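Local coordinates for protein aminoglycoside phosphotransferase (Streptomyces rimosus, PDB 6FUC) that probably confers streptomycin resistance by transferring a phosphate group from ATP to the 3''-hydroxyl of the antibiotic, at residues K43-P46 / A52-A55; V60-T65 / K124-R129; R116-P121 / Y219-L224; G173-Q178 / E260-H265; A100-A105 / D200-A205. All coordinates share one frame; numbering follows the deposited sequence. Where two conformers were deposited one is given.

Contact 1. Residues K43-P46 / A52-A55; sequences KCVP and ALEA
Lys43 reaches past Leu53 because its CG stands opposite the backbone N (chi1 -177°) and every later torsion is extended, giving a nearly straight chain that runs alongside the leucine in the reverse sense. Leu53 leaves its helix with CG likewise trans to N (chi1 -166°), which pushes both methyls at the strand. CD1 lies against the methylenes of the lysine, closest at 3.7 Å between Leu53 CD1 and Lys43 CG, with Lys43 CD next. The other methyl packs on both strand residues: Leu53 CD2 sits 3.4 Å from Lys43 O and also touches Val45 CG2. Val45, two positions along and so on the same side of the strand, completes the grip, its CG2 lying 3.8 Å from Leu53 CB.

The principle at work is that of the protein kinase-like fold, in which a lysine on a strand of the N-terminal lobe pairs with a glutamate of the helix that follows. Here strand 40-45 supplies Lys43 and helix 50-63 supplies Glu56, and the two form a salt bridge; in relatives this lysine steadies ATP phosphates, a role probable here too. Leu53 lies one helical turn before that glutamate and packs on Leu85, Ala83 and Trp76 as well, so the helix packs against the sheet through this residue. A water 3.2 Å from Lys43 NZ probably accepts a bond from it and makes a weak one to Ala52 O.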
# COMPACT_ATOMS: atom_id res chain seq x y z
N LYS A 43 -6.77 -9.54 -9.30
CA LYS A 43 -7.62 -8.60 -8.62
C LYS A 43 -8.69 -8.20 -9.57
O LYS A 43 -8.40 -7.83 -10.72
CB LYS A 43 -6.80 -7.38 -8.20
CG LYS A 43 -7.51 -6.34 -7.44
CD LYS A 43 -6.53 -5.36 -6.80
CE LYS A 43 -7.37 -4.18 -6.28
NZ LYS A 43 -6.42 -3.16 -5.72
N CYS A 44 -9.95 -8.31 -9.14
CA CYS A 44 -11.06 -7.96 -9.99
C CYS A 44 -11.91 -6.91 -9.36
O CYS A 44 -12.07 -6.90 -8.12
CB CYS A 44 -11.94 -9.17 -10.28
SG CYS A 44 -11.10 -10.55 -11.09
N VAL A 45 -12.52 -6.08 -10.19
CA VAL A 45 -13.32 -4.96 -9.73
C VAL A 45 -14.55 -4.81 -10.60
O VAL A 45 -14.56 -5.22 -11.80
CB VAL A 45 -12.51 -3.61 -9.73
CG1 VAL A 45 -11.27 -3.74 -8.86
CG2 VAL A 45 -12.20 -3.12 -11.15
N PRO A 46 -15.60 -4.23 -10.04
CA PRO A 46 -16.75 -4.00 -10.86
C PRO A 46 -16.56 -2.85 -11.84
O PRO A 46 -15.58 -2.14 -11.82
CB PRO A 46 -17.88 -3.71 -9.85
CG PRO A 46 -17.23 -3.45 -8.57
CD PRO A 46 -15.83 -3.94 -8.62
N ALA A 52 -9.59 2.65 -11.63
CA ALA A 52 -8.62 2.46 -10.52
C ALA A 52 -7.80 1.19 -10.75
O ALA A 52 -6.60 1.16 -10.47
CB ALA A 52 -9.34 2.35 -9.20
N LEU A 53 -8.43 0.13 -11.32
CA LEU A 53 -7.64 -1.11 -11.54
C LEU A 53 -6.66 -0.89 -12.75
O LEU A 53 -5.57 -1.40 -12.71
CB LEU A 53 -8.56 -2.27 -11.74
CG LEU A 53 -7.88 -3.62 -11.63
CD1 LEU A 53 -7.33 -3.91 -10.25
CD2 LEU A 53 -8.79 -4.73 -12.16
N GLU A 54 -7.13 -0.19 -13.79
CA GLU A 54 -6.24 0.12 -14.89
C GLU A 54 -5.03 0.93 -14.39
O GLU A 54 -3.91 0.73 -14.85
CB GLU A 54 -6.95 0.87 -15.98
CG GLU A 54 -6.21 0.85 -17.29
CD GLU A 54 -7.04 1.45 -18.40
OE1 GLU A 54 -8.31 1.35 -18.41
OE2 GLU A 54 -6.43 2.02 -19.32
N ALA A 55 -5.32 1.87 -13.50
CA ALA A 55 -4.25 2.65 -12.83
C ALA A 55 -3.22 1.77 -12.12
O ALA A 55 -2.02 2.02 -12.20
CB ALA A 55 -4.88 3.68 -11.85
O HOH W 1 -6.53 -0.53 -7.55

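Contact 2. Residues V60-T65 / K124-R129; sequences VSWLST and KCPFTR
The indole of Trp62 carries Pro126 on one face: CD of the proline stands 3.3 Å above the ring plane, displaced toward the rim, and makes a CH-pi contact 3.6 Å from the centroid of the five-membered ring. Phe127 brings an edge to the indole in an offset edge-to-face pair, the planes at 74° and the centroid of the five-membered ring of Trp62 5.6 Å from that of Phe127. The phenyl ring is itself flanked, since Pro126 CB lies over its centre while Trp62 CB meets its rim in plane, 3.6 Å from Phe127 CE2. Cys125 adds an oblique sulfur-aromatic contact, with SG 3.9 Å from Trp62 CH2.

In this kinase-like fold the cluster joins helix 50-63, on which Trp62 lies, to the loop between helices 100-117 and 131-143, which supplies the other three residues. Trp62 reaches the loop with CG trans to its backbone N (chi1 178°). The sulfur is steadied by a bond from within the loop, Phe127 N donating to Cys125 SG over 3.5 Å at 158°. The carbonyl oxygen of Trp62 is gripped twice by Thr65, through N and through OG1, the latter at 2.7 Å from Trp62 O. Phe127 also packs on Asp58 and Arg59 of the same helix.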
# COMPACT_ATOMS: atom_id res chain seq x y z
N VAL A 60 2.09 -1.24 -11.92
CA VAL A 60 2.86 -2.48 -11.83
C VAL A 60 3.76 -2.60 -13.06
O VAL A 60 4.96 -2.91 -12.97
CB VAL A 60 1.91 -3.70 -11.74
CG1 VAL A 60 2.70 -5.00 -11.79
CG2 VAL A 60 1.04 -3.64 -10.48
N SER A 61 3.14 -2.39 -14.26
CA SER A 61 3.94 -2.50 -15.46
C SER A 61 5.07 -1.50 -15.53
O SER A 61 6.18 -1.81 -15.94
CB SER A 61 3.01 -2.39 -16.64
OG SER A 61 3.63 -2.28 -17.73
N TRP A 62 4.82 -0.25 -15.14
CA TRP A 62 5.87 0.74 -15.14
C TRP A 62 6.97 0.36 -14.15
O TRP A 62 8.17 0.47 -14.47
CB TRP A 62 5.32 2.13 -14.85
CG TRP A 62 6.36 3.18 -14.79
CD1 TRP A 62 6.97 3.81 -15.83
CD2 TRP A 62 7.00 3.72 -13.61
NE1 TRP A 62 7.90 4.70 -15.38
CE2 TRP A 62 7.92 4.69 -14.02
CE3 TRP A 62 6.81 3.50 -12.25
CZ2 TRP A 62 8.66 5.43 -13.10
CZ3 TRP A 62 7.58 4.22 -11.34
CH2 TRP A 62 8.48 5.15 -11.79
N LEU A 63 6.59 -0.07 -12.96
CA LEU A 63 7.63 -0.39 -11.96
C LEU A 63 8.52 -1.50 -12.42
O LEU A 63 9.72 -1.53 -12.06
CB LEU A 63 7.01 -0.71 -10.59
CG LEU A 63 7.99 -0.70 -9.43
CD1 LEU A 63 8.48 0.70 -9.11
CD2 LEU A 63 7.39 -1.31 -8.21
N SER A 64 8.00 -2.41 -13.26
CA SER A 64 8.81 -3.48 -13.81
C SER A 64 9.95 -2.95 -14.69
O SER A 64 10.83 -3.73 -15.04
CB SER A 64 7.95 -4.45 -14.64
OG SER A 64 7.63 -4.00 -15.93
N THR A 65 9.92 -1.68 -15.08
CA THR A 65 10.98 -1.08 -15.89
C THR A 65 11.97 -0.26 -15.04
O THR A 65 12.91 0.33 -15.59
CB THR A 65 10.42 -0.17 -16.98
OG1 THR A 65 9.92 1.07 -16.43
CG2 THR A 65 9.36 -0.81 -17.81
N LYS A 124 10.20 12.09 -13.03
CA LYS A 124 10.06 11.16 -14.14
C LYS A 124 8.96 10.14 -13.89
O LYS A 124 8.67 9.31 -14.76
CB LYS A 124 11.39 10.50 -14.42
CG LYS A 124 12.47 11.56 -14.73
CD LYS A 124 13.71 10.85 -15.27
CE LYS A 124 14.95 11.74 -15.31
NZ LYS A 124 14.68 13.14 -15.44
N CYS A 125 8.40 10.14 -12.73
CA CYS A 125 7.34 9.17 -12.46
C CYS A 125 6.08 9.61 -13.15
O CYS A 125 5.66 10.72 -12.99
CB CYS A 125 7.09 9.08 -10.95
SG CYS A 125 5.96 7.78 -10.48
N PRO A 126 5.40 8.71 -13.87
CA PRO A 126 4.12 9.07 -14.48
C PRO A 126 2.99 9.29 -13.48
O PRO A 126 1.94 9.83 -13.84
CB PRO A 126 3.74 7.77 -15.31
CG PRO A 126 5.02 7.16 -15.56
CD PRO A 126 5.86 7.37 -14.37
N PHE A 127 3.19 8.83 -12.26
CA PHE A 127 2.08 8.66 -11.30
C PHE A 127 2.30 9.57 -10.09
O PHE A 127 3.43 9.81 -9.65
CB PHE A 127 2.07 7.22 -10.81
CG PHE A 127 2.05 6.24 -11.95
CD1 PHE A 127 0.96 6.09 -12.72
CD2 PHE A 127 3.17 5.50 -12.24
CE1 PHE A 127 0.93 5.21 -13.79
CE2 PHE A 127 3.17 4.61 -13.30
CZ PHE A 127 2.05 4.47 -14.10
N THR A 128 1.17 10.00 -9.54
CA THR A 128 1.16 10.81 -8.33
C THR A 128 0.18 10.25 -7.30
O THR A 128 -0.87 9.72 -7.64
CB THR A 128 0.82 12.25 -8.64
OG1 THR A 128 -0.55 12.36 -9.06
CG2 THR A 128 1.78 12.88 -9.59
N ARG A 129 0.52 10.45 -6.03
CA ARG A 129 -0.46 10.28 -4.93
C ARG A 129 -0.20 11.42 -3.94
O ARG A 129 -0.04 11.25 -2.75
CB ARG A 129 -0.39 8.90 -4.25
CG ARG A 129 0.92 8.52 -3.65
CD ARG A 129 0.74 7.82 -2.33
NE ARG A 129 0.17 8.78 -1.36
CZ ARG A 129 -0.27 8.47 -0.14
NH1 ARG A 129 -0.33 7.23 0.33
NH2 ARG A 129 -0.57 9.47 0.68

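Contact 3. Residues R116-P121 / Y219-L224; sequences RLHELP and YADLAL
His118 and Asp221 face each other with their CA atoms 9.6 Å apart, the histidine in a type I turn from Leu117 to Leu120 that follows helix 100-117, the aspartate in the first turn of helix 219-233. Their side chains bridge that gap. NE2 of His118 donates to OD2 of Asp221 over 2.8 Å in an almost linear bond, 176° at the hydrogen. The acceptor lies in the imidazole plane, whereas the histidine meets OD2 from the anti side and 24° out of the carboxylate plane. Both residues hold CG opposite the carbonyl carbon, His118 with chi1 -70°, and the side chains slide past each other in opposite directions, so that the NE2 edge of the imidazole meets OD2.

This aspartate probably corresponds to the aspartate of helix F in protein kinases, which binds backbone N-H groups of the catalytic loop. Consistent with this, OD1 accepts from Gly188 N and OD2 also accepts from His187 N, so OD2 is gripped twice and the buried carboxylate receives three N-H groups. Such a set of donors would be expected to favour the anionic form. His118 has a second partner in Tyr251, whose OH is hydrogen-bonded to ND1 and whose ring stands nearly perpendicular to the imidazole.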
# COMPACT_ATOMS: atom_id res chain seq x y z
N ARG A 116 15.73 2.62 -2.04
CA ARG A 116 15.91 2.49 -3.48
C ARG A 116 14.67 2.94 -4.24
O ARG A 116 14.76 3.67 -5.24
CB ARG A 116 16.30 1.06 -3.88
CG ARG A 116 17.68 0.69 -3.42
CD ARG A 116 17.98 -0.78 -3.87
NE ARG A 116 18.11 -0.87 -5.37
CZ ARG A 116 17.22 -1.29 -6.29
NH1 ARG A 116 15.96 -1.76 -6.01
NH2 ARG A 116 17.61 -1.19 -7.54
N LEU A 117 13.49 2.53 -3.78
CA LEU A 117 12.25 2.99 -4.40
C LEU A 117 12.14 4.51 -4.34
O LEU A 117 11.82 5.19 -5.35
CB LEU A 117 11.07 2.32 -3.75
CG LEU A 117 9.69 2.80 -4.13
CD1 LEU A 117 9.38 2.54 -5.60
CD2 LEU A 117 8.65 2.12 -3.26
N HIS A 118 12.42 5.05 -3.15
CA HIS A 118 12.39 6.46 -2.91
C HIS A 118 13.57 7.26 -3.57
O HIS A 118 13.74 8.47 -3.33
CB HIS A 118 12.38 6.76 -1.43
CG HIS A 118 11.12 6.39 -0.71
ND1 HIS A 118 10.90 6.77 0.58
CD2 HIS A 118 10.00 5.75 -1.11
CE1 HIS A 118 9.72 6.35 0.97
NE2 HIS A 118 9.14 5.70 -0.04
N GLU A 119 14.41 6.62 -4.27
CA GLU A 119 15.43 7.27 -5.05
C GLU A 119 15.10 7.31 -6.51
O GLU A 119 15.82 8.00 -7.26
CB GLU A 119 16.81 6.62 -4.79
CG GLU A 119 17.32 7.11 -3.43
CD GLU A 119 18.64 6.51 -3.04
OE1 GLU A 119 19.16 5.63 -3.72
OE2 GLU A 119 19.18 6.88 -2.01
N LEU A 120 14.01 6.69 -6.97
CA LEU A 120 13.59 6.92 -8.35
C LEU A 120 13.34 8.41 -8.56
O LEU A 120 12.81 9.07 -7.68
CB LEU A 120 12.32 6.15 -8.66
CG LEU A 120 12.45 4.62 -8.66
CD1 LEU A 120 11.11 4.02 -8.99
CD2 LEU A 120 13.53 4.15 -9.61
N PRO A 121 13.73 9.00 -9.69
CA PRO A 121 13.56 10.45 -9.85
C PRO A 121 12.10 10.86 -9.93
O PRO A 121 11.40 10.45 -10.83
CB PRO A 121 14.31 10.75 -11.17
CG PRO A 121 14.39 9.43 -11.85
CD PRO A 121 14.43 8.39 -10.81
N TYR A 219 7.00 10.39 4.09
CA TYR A 219 6.19 9.95 5.26
C TYR A 219 4.85 9.36 4.93
O TYR A 219 4.28 8.69 5.78
CB TYR A 219 6.09 11.11 6.29
CG TYR A 219 7.33 11.24 7.10
CD1 TYR A 219 7.61 10.33 8.08
CD2 TYR A 219 8.28 12.18 6.84
CE1 TYR A 219 8.77 10.37 8.81
CE2 TYR A 219 9.48 12.27 7.60
CZ TYR A 219 9.73 11.31 8.53
OH TYR A 219 10.89 11.34 9.27
N ALA A 220 4.34 9.57 3.71
CA ALA A 220 3.14 8.86 3.31
C ALA A 220 3.37 7.36 3.40
O ALA A 220 2.42 6.59 3.67
CB ALA A 220 2.69 9.26 1.91
N ASP A 221 4.57 6.92 3.09
CA ASP A 221 5.01 5.54 3.23
C ASP A 221 5.52 5.24 4.62
O ASP A 221 5.08 4.24 5.25
CB ASP A 221 6.12 5.23 2.20
CG ASP A 221 5.69 4.81 0.82
OD1 ASP A 221 4.49 4.76 0.54
OD2 ASP A 221 6.62 4.58 0.01
N LEU A 222 6.43 6.03 5.16
CA LEU A 222 7.06 5.67 6.42
C LEU A 222 6.06 5.62 7.58
O LEU A 222 6.20 4.80 8.47
CB LEU A 222 8.20 6.57 6.75
CG LEU A 222 9.35 6.64 5.73
CD1 LEU A 222 10.42 7.62 6.19
CD2 LEU A 222 9.85 5.21 5.43
N ALA A 223 5.04 6.49 7.56
CA ALA A 223 4.07 6.47 8.65
C ALA A 223 3.41 5.10 8.77
O ALA A 223 3.16 4.59 9.87
CB ALA A 223 3.03 7.54 8.49
N LEU A 224 3.03 4.54 7.64
CA LEU A 224 2.31 3.24 7.64
C LEU A 224 3.23 2.09 7.97
O LEU A 224 2.85 1.17 8.69
CB LEU A 224 1.65 3.00 6.28
CG LEU A 224 0.67 4.04 5.77
CD1 LEU A 224 0.02 3.58 4.52
CD2 LEU A 224 -0.19 4.70 6.76

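Contact 4. Residues G173-Q178 / E260-H265; sequences GQRLAQ and ERFYLH
Arg175 contributes most of the contact through its aliphatic part, which lies over one face of Phe262. CG is poised 3.6 Å from the centroid of the Phe262 ring and only 2° off its normal, a nearly ideal CH-pi contact. A bend at chi2 (-73°) then turns the chain back across the ring, so that Arg175 NE comes within 3.6 Å of Phe262 CB. The guanidinium consequently stands almost upright to the phenyl, the planes 87° apart, with its edge and not its face toward Phe262. Its charged end stays on its own helix, where NH1 donates to Gln178 OE1 over 2.8 Å from above the amide plane.

Phe262 turns its CD2 edge to Tyr263, with CD2 3.9 Å over the centre of the tyrosine ring. The tyrosine hydroxyl crosses to the other helix through a water, which is 2.6 Å from Tyr263 OH and 2.8 Å from Arg175 O. Leu131 of helix 131-143 touches all three residues where helices 172-181 and 257-266 meet. The methylenes of the arginine serve the aromatic face, while its guanidinium is turned edge-on and one N-H is taken up by Gln178.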
# COMPACT_ATOMS: atom_id res chain seq x y z
N GLY A 173 -1.67 23.18 3.77
CA GLY A 173 -0.64 24.02 3.19
C GLY A 173 0.75 23.75 3.68
O GLY A 173 1.72 23.65 2.93
N GLN A 174 0.89 23.62 5.02
CA GLN A 174 2.19 23.32 5.59
C GLN A 174 2.70 21.99 5.06
O GLN A 174 3.89 21.86 4.74
CB GLN A 174 2.05 23.28 7.14
CG GLN A 174 3.30 23.23 7.91
CD GLN A 174 2.97 23.39 9.39
OE1 GLN A 174 2.85 24.52 9.91
NE2 GLN A 174 2.81 22.28 10.06
N ARG A 175 1.83 20.99 5.03
CA ARG A 175 2.26 19.65 4.59
C ARG A 175 2.55 19.67 3.08
O ARG A 175 3.47 18.97 2.63
CB ARG A 175 1.23 18.64 4.99
CG ARG A 175 1.03 18.52 6.48
CD ARG A 175 2.15 17.82 7.22
NE ARG A 175 1.88 18.03 8.70
CZ ARG A 175 2.40 18.95 9.42
NH1 ARG A 175 3.35 19.71 8.91
NH2 ARG A 175 1.95 19.10 10.66
N LEU A 176 1.82 20.45 2.30
CA LEU A 176 2.14 20.60 0.90
C LEU A 176 3.54 21.18 0.70
O LEU A 176 4.27 20.79 -0.21
CB LEU A 176 1.13 21.47 0.15
CG LEU A 176 -0.18 20.78 -0.18
CD1 LEU A 176 -1.28 21.84 -0.49
CD2 LEU A 176 -0.08 19.83 -1.35
N ALA A 177 3.93 22.15 1.53
CA ALA A 177 5.25 22.71 1.40
C ALA A 177 6.31 21.67 1.71
O ALA A 177 7.36 21.62 1.02
CB ALA A 177 5.37 23.93 2.29
N GLN A 178 6.06 20.86 2.74
CA GLN A 178 7.05 19.77 3.06
C GLN A 178 7.14 18.76 1.93
O GLN A 178 8.21 18.27 1.61
CB GLN A 178 6.69 19.14 4.39
CG GLN A 178 6.88 20.10 5.55
CD GLN A 178 6.34 19.55 6.84
OE1 GLN A 178 5.21 19.07 6.88
NE2 GLN A 178 7.08 19.68 7.88
N GLU A 260 4.86 12.72 10.29
CA GLU A 260 4.54 11.30 10.30
C GLU A 260 3.08 11.07 10.74
O GLU A 260 2.33 10.32 10.14
CB GLU A 260 5.51 10.57 11.17
CG GLU A 260 5.28 9.06 11.25
CD GLU A 260 6.09 8.35 12.31
OE1 GLU A 260 7.08 8.91 12.83
OE2 GLU A 260 5.77 7.21 12.67
N ARG A 261 2.75 11.71 11.87
CA ARG A 261 1.41 11.52 12.44
C ARG A 261 0.31 12.03 11.51
O ARG A 261 -0.78 11.48 11.48
CB ARG A 261 1.37 12.17 13.84
CG ARG A 261 1.80 11.29 15.00
CD ARG A 261 1.59 12.02 16.34
NE ARG A 261 0.20 12.47 16.46
CZ ARG A 261 -0.21 13.74 16.37
NH1 ARG A 261 0.67 14.72 16.18
NH2 ARG A 261 -1.51 14.01 16.49
N PHE A 262 0.59 13.14 10.80
CA PHE A 262 -0.38 13.67 9.86
C PHE A 262 -0.73 12.55 8.85
O PHE A 262 -1.90 12.33 8.56
CB PHE A 262 0.20 14.89 9.17
CG PHE A 262 -0.64 15.49 8.09
CD1 PHE A 262 -1.62 16.42 8.35
CD2 PHE A 262 -0.51 15.06 6.79
CE1 PHE A 262 -2.42 16.93 7.33
CE2 PHE A 262 -1.30 15.56 5.77
CZ PHE A 262 -2.23 16.52 6.05
N TYR A 263 0.29 11.93 8.25
CA TYR A 263 -0.01 10.87 7.27
C TYR A 263 -0.63 9.63 7.89
O TYR A 263 -1.49 9.01 7.26
CB TYR A 263 1.27 10.54 6.45
CG TYR A 263 1.56 11.63 5.47
CD1 TYR A 263 0.80 11.75 4.30
CD2 TYR A 263 2.53 12.60 5.70
CE1 TYR A 263 0.99 12.81 3.42
CE2 TYR A 263 2.74 13.64 4.80
CZ TYR A 263 1.97 13.77 3.69
OH TYR A 263 2.11 14.78 2.79
N LEU A 264 -0.22 9.27 9.10
CA LEU A 264 -0.86 8.16 9.79
C LEU A 264 -2.35 8.38 9.94
O LEU A 264 -3.13 7.48 9.76
CB LEU A 264 -0.22 7.95 11.16
CG LEU A 264 -0.75 6.72 11.90
CD1 LEU A 264 -0.44 5.40 11.14
CD2 LEU A 264 -0.18 6.71 13.29
N HIS A 265 -2.68 9.62 10.30
CA HIS A 265 -4.05 9.97 10.57
C HIS A 265 -4.90 10.24 9.30
O HIS A 265 -6.11 9.97 9.30
CB HIS A 265 -4.12 11.17 11.49
CG HIS A 265 -3.67 10.83 12.87
ND1 HIS A 265 -3.58 11.77 13.87
CD2 HIS A 265 -3.28 9.64 13.43
CE1 HIS A 265 -3.15 11.18 14.98
NE2 HIS A 265 -2.95 9.89 14.74
O HOH W 2 3.92 16.46 3.67

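Contact 5. Residues A100-A105 / D200-A205; sequences ASMLRA and DTLDVA
Apolar contacts come first, and Leu202 is at the centre of them. Its CB meets Ala105 CB at 4.0 Å, and its CD1 reaches one helical turn back to lie 4.2 Å from Met102 CB and 3.9 Å from Met102 O. The leucine thus rests in the groove between two residues spaced three apart on helix 100-117, touching the methionine near its root and not at the sulfur. Leu202 also packs on Leu197 of the neighbouring strand.

The second kind is a water bridge. One water donates to both backbone carbonyls, 3.0 Å from Ala105 O and 2.8 Å from Thr201 O, and no direct hydrogen bond links the two segments.

Bonds inside the loop form the third group and explain how the leucine is presented. Thr201 OG1 accepts from Asp203 N at 3.2 Å, an ST turn that encloses Leu202, whose backbone takes the left-handed helical region (phi 65°, psi 17°). Immediately afterwards Asp203 OD1 accepts from Val204 N at 2.7 Å, just where strand 204-207 begins. This is the hairpin between strands 195-197 and 204-207 of the small antiparallel sheet, laid against the start of a long helix of the C-terminal lobe.

Apolar packing of Leu202 and one shared water make up the link, so it probably relies on how the ST turn presents the leucine.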
# COMPACT_ATOMS: atom_id res chain seq x y z
N ALA A 100 8.54 -11.20 15.46
CA ALA A 100 9.33 -10.07 15.78
C ALA A 100 10.81 -10.21 15.47
O ALA A 100 11.46 -9.24 15.06
CB ALA A 100 9.16 -9.64 17.27
N SER A 101 11.34 -11.38 15.71
CA SER A 101 12.80 -11.55 15.39
C SER A 101 13.07 -11.57 13.87
O SER A 101 14.05 -11.01 13.40
CB SER A 101 13.48 -12.81 16.00
OG SER A 101 14.99 -12.85 15.72
N MET A 102 12.17 -12.16 13.13
CA MET A 102 12.27 -12.12 11.67
C MET A 102 12.17 -10.67 11.15
O MET A 102 12.94 -10.31 10.25
CB MET A 102 11.13 -12.92 11.07
CG MET A 102 11.23 -14.47 11.09
SD MET A 102 9.67 -15.33 10.75
CE MET A 102 9.50 -15.07 9.01
N LEU A 103 11.22 -9.90 11.68
CA LEU A 103 11.10 -8.51 11.19
C LEU A 103 12.31 -7.75 11.52
O LEU A 103 12.78 -6.89 10.74
CB LEU A 103 9.81 -7.86 11.73
CG LEU A 103 9.45 -6.52 11.12
CD1 LEU A 103 9.16 -6.66 9.62
CD2 LEU A 103 8.25 -5.89 11.80
N ARG A 104 12.87 -7.99 12.73
CA ARG A 104 14.12 -7.39 13.01
C ARG A 104 15.23 -7.75 12.06
O ARG A 104 16.00 -6.92 11.60
CB ARG A 104 14.54 -7.70 14.48
CG ARG A 104 15.87 -7.18 14.87
CD ARG A 104 15.86 -5.71 14.88
NE ARG A 104 17.12 -5.14 15.35
CZ ARG A 104 17.44 -4.99 16.60
NH1 ARG A 104 16.63 -5.34 17.59
NH2 ARG A 104 18.57 -4.37 16.92
N ALA A 105 15.30 -9.02 11.65
CA ALA A 105 16.29 -9.40 10.65
C ALA A 105 16.10 -8.66 9.31
O ALA A 105 17.05 -8.48 8.59
CB ALA A 105 16.24 -10.92 10.36
N ASP A 200 14.35 -17.23 3.48
CA ASP A 200 15.66 -17.75 3.85
C ASP A 200 16.63 -16.67 4.21
O ASP A 200 17.37 -16.79 5.22
CB ASP A 200 16.19 -18.66 2.74
CG ASP A 200 15.35 -19.89 2.65
OD1 ASP A 200 15.26 -20.65 3.67
OD2 ASP A 200 14.70 -20.12 1.62
N THR A 201 16.74 -15.59 3.41
CA THR A 201 17.68 -14.53 3.74
C THR A 201 17.10 -13.46 4.62
O THR A 201 17.84 -12.71 5.24
CB THR A 201 18.19 -13.84 2.48
OG1 THR A 201 17.04 -13.29 1.84
CG2 THR A 201 18.88 -14.83 1.57
N LEU A 202 15.77 -13.31 4.60
CA LEU A 202 15.06 -12.18 5.27
C LEU A 202 15.35 -10.82 4.67
O LEU A 202 15.10 -9.79 5.26
CB LEU A 202 15.13 -12.24 6.79
CG LEU A 202 14.15 -13.19 7.45
CD1 LEU A 202 12.70 -12.77 7.20
CD2 LEU A 202 14.34 -14.65 7.07
N ASP A 203 15.89 -10.83 3.45
CA ASP A 203 15.88 -9.64 2.63
C ASP A 203 14.49 -9.41 2.04
O ASP A 203 13.63 -10.26 2.13
CB ASP A 203 16.98 -9.72 1.54
CG ASP A 203 17.45 -8.45 0.99
OD1 ASP A 203 16.88 -7.37 1.18
OD2 ASP A 203 18.51 -8.50 0.25
N VAL A 204 14.29 -8.26 1.40
CA VAL A 204 13.05 -7.98 0.70
C VAL A 204 13.01 -8.72 -0.64
O VAL A 204 13.92 -8.56 -1.47
CB VAL A 204 12.88 -6.46 0.52
CG1 VAL A 204 11.71 -6.13 -0.33
CG2 VAL A 204 12.69 -5.81 1.88
N ALA A 205 11.99 -9.50 -0.85
CA ALA A 205 11.73 -10.16 -2.13
C ALA A 205 11.04 -9.24 -3.11
O ALA A 205 11.32 -9.31 -4.33
CB ALA A 205 10.89 -11.42 -1.93
O HOH W 3 18.21 -10.22 6.45

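In the fold
Contacts 1 and 2 share helix 50-63, their centres 16 Å apart: the first ties it to the sheet of the N-terminal lobe, the second joins it to the C-terminal lobe. Contact 2 touches contact 3 where Trp62 CH2 lies 4.0 Å from Leu120 CD1, and contact 3 passes on to contact 4 through Ala223 CB, 3.3 Å from Glu260 O. Contact 5 hangs on the other end of helix 100-117, about 19 Å between centres from contact 3. The probable active site draws on two, since Lys43 belongs to contact 1 and Asp221 of contact 3 binds the backbone of His187 and Gly188, probably in the catalytic loop; those centres are about 24 Å apart.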